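Local structure of porin (Rhodobacter capsulatus, 2POR) at residues R24-S32 against G42-S50. The protein forms trimeric channels in the outer membrane through which small hydrophilic solutes, up to about 0.6 kDa, diffuse passively. Sequence-based numbering, arbitrary orientation.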
loop_
_atom_site.group_PDB
_atom_site.type_symbol
_atom_site.label_atom_id
_atom_site.label_comp_id
_atom_site.label_asym_id
_atom_site.label_seq_id
_atom_site.Cartn_x
_atom_site.Cartn_y
_atom_site.Cartn_z
ATOM N N ARG A 24 13.523 -2.238 8.736
ATOM C CA ARG A 24 12.174 -2.167 8.205
ATOM C C ARG A 24 11.320 -1.375 9.197
ATOM O O ARG A 24 11.741 -1.206 10.340
ATOM C CB ARG A 24 11.498 -3.519 8.073
ATOM C CG ARG A 24 11.133 -4.297 9.273
ATOM C CD ARG A 24 10.259 -5.417 8.878
ATOM N NE ARG A 24 9.878 -6.079 10.121
ATOM C CZ ARG A 24 9.361 -7.295 10.250
ATOM N NH1 ARG A 24 9.145 -8.110 9.224
ATOM N NH2 ARG A 24 8.959 -7.674 11.461
ATOM N N SER A 25 10.154 -0.916 8.805
ATOM C CA SER A 25 9.183 -0.362 9.731
ATOM C C SER A 25 7.842 -0.801 9.196
ATOM O O SER A 25 7.651 -1.004 7.979
ATOM C CB SER A 25 9.297 1.178 9.816
ATOM O OG SER A 25 9.335 1.894 8.616
ATOM N N ARG A 26 6.859 -1.015 10.082
ATOM C CA ARG A 26 5.516 -1.487 9.741
ATOM C C ARG A 26 4.486 -0.725 10.606
ATOM O O ARG A 26 4.855 -0.234 11.686
ATOM C CB ARG A 26 5.370 -2.981 10.038
ATOM C CG ARG A 26 6.482 -3.777 9.353
ATOM C CD ARG A 26 6.199 -5.245 9.412
ATOM N NE ARG A 26 6.100 -5.651 10.778
ATOM C CZ ARG A 26 5.718 -6.860 11.155
ATOM N NH1 ARG A 26 5.398 -7.814 10.304
ATOM N NH2 ARG A 26 5.593 -7.123 12.454
ATOM N N VAL A 27 3.244 -0.617 10.166
ATOM C CA VAL A 27 2.143 -0.005 10.918
ATOM C C VAL A 27 1.041 -1.052 10.887
ATOM O O VAL A 27 0.818 -1.698 9.842
ATOM C CB VAL A 27 1.686 1.307 10.245
ATOM C CG1 VAL A 27 0.331 1.809 10.737
ATOM C CG2 VAL A 27 2.742 2.344 10.586
ATOM N N LEU A 28 0.397 -1.259 12.049
ATOM C CA LEU A 28 -0.747 -2.130 12.184
ATOM C C LEU A 28 -2.028 -1.316 12.435
ATOM O O LEU A 28 -2.070 -0.389 13.247
ATOM C CB LEU A 28 -0.480 -3.121 13.328
ATOM C CG LEU A 28 -1.629 -4.038 13.749
ATOM C CD1 LEU A 28 -1.978 -5.083 12.693
ATOM C CD2 LEU A 28 -1.190 -4.755 14.987
ATOM N N PHE A 29 -3.083 -1.579 11.682
ATOM C CA PHE A 29 -4.399 -0.978 11.856
ATOM C C PHE A 29 -5.204 -1.966 12.668
ATOM O O PHE A 29 -5.336 -3.110 12.210
ATOM C CB PHE A 29 -5.127 -0.793 10.542
ATOM C CG PHE A 29 -4.388 0.132 9.606
ATOM C CD1 PHE A 29 -4.359 1.483 9.839
ATOM C CD2 PHE A 29 -3.714 -0.387 8.506
ATOM C CE1 PHE A 29 -3.657 2.313 8.986
ATOM C CE2 PHE A 29 -3.014 0.443 7.653
ATOM C CZ PHE A 29 -2.980 1.795 7.891
ATOM N N THR A 30 -5.740 -1.631 13.861
ATOM C CA THR A 30 -6.604 -2.554 14.612
ATOM C C THR A 30 -7.970 -1.922 14.683
ATOM O O THR A 30 -8.097 -0.774 15.115
ATOM C CB THR A 30 -6.097 -2.754 15.986
ATOM O OG1 THR A 30 -4.794 -3.289 15.882
ATOM C CG2 THR A 30 -6.955 -3.696 16.740
ATOM N N MET A 31 -8.995 -2.601 14.209
ATOM C CA MET A 31 -10.321 -2.030 14.133
ATOM C C MET A 31 -11.219 -2.824 15.030
ATOM O O MET A 31 -11.078 -4.048 15.108
ATOM C CB MET A 31 -10.840 -2.080 12.708
ATOM C CG MET A 31 -9.908 -1.272 11.816
ATOM S SD MET A 31 -10.588 -0.994 10.186
ATOM C CE MET A 31 -10.246 -2.562 9.490
ATOM N N SER A 32 -12.128 -2.177 15.777
ATOM C CA SER A 32 -12.990 -2.916 16.715
ATOM C C SER A 32 -14.345 -2.253 16.922
ATOM O O SER A 32 -14.502 -1.055 16.590
ATOM C CB SER A 32 -12.285 -3.071 18.078
ATOM O OG SER A 32 -11.755 -1.817 18.482
ATOM N N GLY A 42 -14.170 -7.218 14.743
ATOM C CA GLY A 42 -12.994 -6.433 14.474
ATOM C C GLY A 42 -12.329 -6.901 13.172
ATOM O O GLY A 42 -12.852 -7.806 12.518
ATOM N N ALA A 43 -11.221 -6.265 12.852
ATOM C CA ALA A 43 -10.429 -6.587 11.675
ATOM C C ALA A 43 -9.044 -5.992 11.890
ATOM O O ALA A 43 -8.883 -5.008 12.631
ATOM C CB ALA A 43 -11.079 -5.968 10.442
ATOM N N SER A 44 -7.955 -6.559 11.363
ATOM C CA SER A 44 -6.680 -5.878 11.401
ATOM C C SER A 44 -5.826 -6.332 10.208
ATOM O O SER A 44 -6.047 -7.434 9.693
ATOM C CB SER A 44 -5.915 -6.189 12.681
ATOM O OG SER A 44 -5.788 -7.561 12.911
ATOM N N PHE A 45 -4.895 -5.488 9.821
ATOM C CA PHE A 45 -3.915 -5.798 8.794
ATOM C C PHE A 45 -2.838 -4.744 8.882
ATOM O O PHE A 45 -3.072 -3.687 9.494
ATOM C CB PHE A 45 -4.585 -5.794 7.404
ATOM C CG PHE A 45 -5.190 -4.505 6.893
ATOM C CD1 PHE A 45 -4.423 -3.585 6.196
ATOM C CD2 PHE A 45 -6.541 -4.240 7.118
ATOM C CE1 PHE A 45 -5.011 -2.400 5.733
ATOM C CE2 PHE A 45 -7.111 -3.060 6.653
ATOM C CZ PHE A 45 -6.354 -2.130 5.960
ATOM N N LYS A 46 -1.650 -4.984 8.308
ATOM C CA LYS A 46 -0.569 -4.027 8.350
ATOM C C LYS A 46 -0.561 -3.219 7.097
ATOM O O LYS A 46 -1.127 -3.635 6.078
ATOM C CB LYS A 46 0.771 -4.704 8.515
ATOM C CG LYS A 46 0.737 -5.535 9.778
ATOM C CD LYS A 46 2.089 -6.010 10.218
ATOM C CE LYS A 46 1.943 -6.874 11.457
ATOM N NZ LYS A 46 1.286 -8.125 11.135
ATOM N N ALA A 47 0.096 -2.079 7.103
ATOM C CA ALA A 47 -0.006 -1.155 6.009
ATOM C C ALA A 47 0.568 -1.803 4.723
ATOM O O ALA A 47 0.037 -1.592 3.624
ATOM C CB ALA A 47 0.803 0.093 6.304
ATOM N N HIS A 48 1.647 -2.574 4.809
ATOM C CA HIS A 48 2.243 -3.191 3.605
ATOM C C HIS A 48 1.362 -4.297 3.049
ATOM O O HIS A 48 1.618 -4.755 1.941
ATOM C CB HIS A 48 3.653 -3.738 3.935
ATOM C CG HIS A 48 3.697 -4.930 4.860
ATOM N ND1 HIS A 48 3.576 -4.981 6.182
ATOM C CD2 HIS A 48 3.855 -6.224 4.437
ATOM C CE1 HIS A 48 3.652 -6.225 6.576
ATOM N NE2 HIS A 48 3.824 -6.977 5.509
ATOM N N GLU A 49 0.297 -4.696 3.762
ATOM C CA GLU A 49 -0.607 -5.746 3.382
ATOM C C GLU A 49 -1.892 -5.147 2.915
ATOM O O GLU A 49 -2.847 -5.917 2.725
ATOM C CB GLU A 49 -1.052 -6.645 4.498
ATOM C CG GLU A 49 0.065 -7.196 5.319
ATOM C CD GLU A 49 -0.428 -8.035 6.493
ATOM O OE1 GLU A 49 -1.295 -7.624 7.269
ATOM O OE2 GLU A 49 0.086 -9.136 6.639
ATOM N N SER A 50 -2.004 -3.834 2.715
ATOM C CA SER A 50 -3.311 -3.284 2.420
ATOM C C SER A 50 -3.945 -3.780 1.123
ATOM O O SER A 50 -5.170 -3.960 1.093
ATOM C CB SER A 50 -3.233 -1.777 2.327
ATOM O OG SER A 50 -2.598 -1.154 3.429
HETATM O O HOH W 1 3.361 -2.371 7.294
#
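Phe29 and Phe45 form a hydrogen-bonded pair of an antiparallel β-hairpin, in which the axes of 24-32 and 42-46 approach to 4.7 Å at 175°. The bond from Phe29 N to Phe45 O is 3.0 Å and nearly straight, its return from Phe45 N to Phe29 O weak; Met31 and Ala43 make the next reciprocal pair. At the other end Ala47 N still reaches Val27 O (2.9 Å) as the chain turns into the 3-10 segment 47-49, and a water takes over, accepting from His48 N and, weakly, from Val27 N.

The two faces of the hairpin illustrate how a porin wall divides its chemistry: a mostly apolar face lies against the other subunits, while the charged one is consistent with the pore side of the barrel. On the first, the phenylalanine rings meet obliquely, planes 52° apart, with Phe29 CD2 3.7 Å from Phe45 CE1; Phe29 CE2 also reaches Ala47. Met31, bent at chi3 (-79°), brings CE to 3.6 Å from Ala43 CB. The other face is mostly polar, though Leu28 CD1 packs beside Ser44 CB and Lys46 CG. There the aliphatic part of Lys46 lies over one face of the Arg26 guanidinium, CE 3.8 Å from NH1, while Arg24 NH2 sits over the centre of the opposite face. The salt bridge from Arg26 NE to Asp7 probably offsets part of the positive charge gathered here. Glu49 folds back to accept from Lys46 N through OE1, pinning the turn.

Strand 2-14 pairs with the far edge of 24-32, continuing the 16-stranded barrel, and helix 50-53 follows the turn. Val27 meets Phe45 of one neighbouring subunit, and Met31 meets Phe301 of the other.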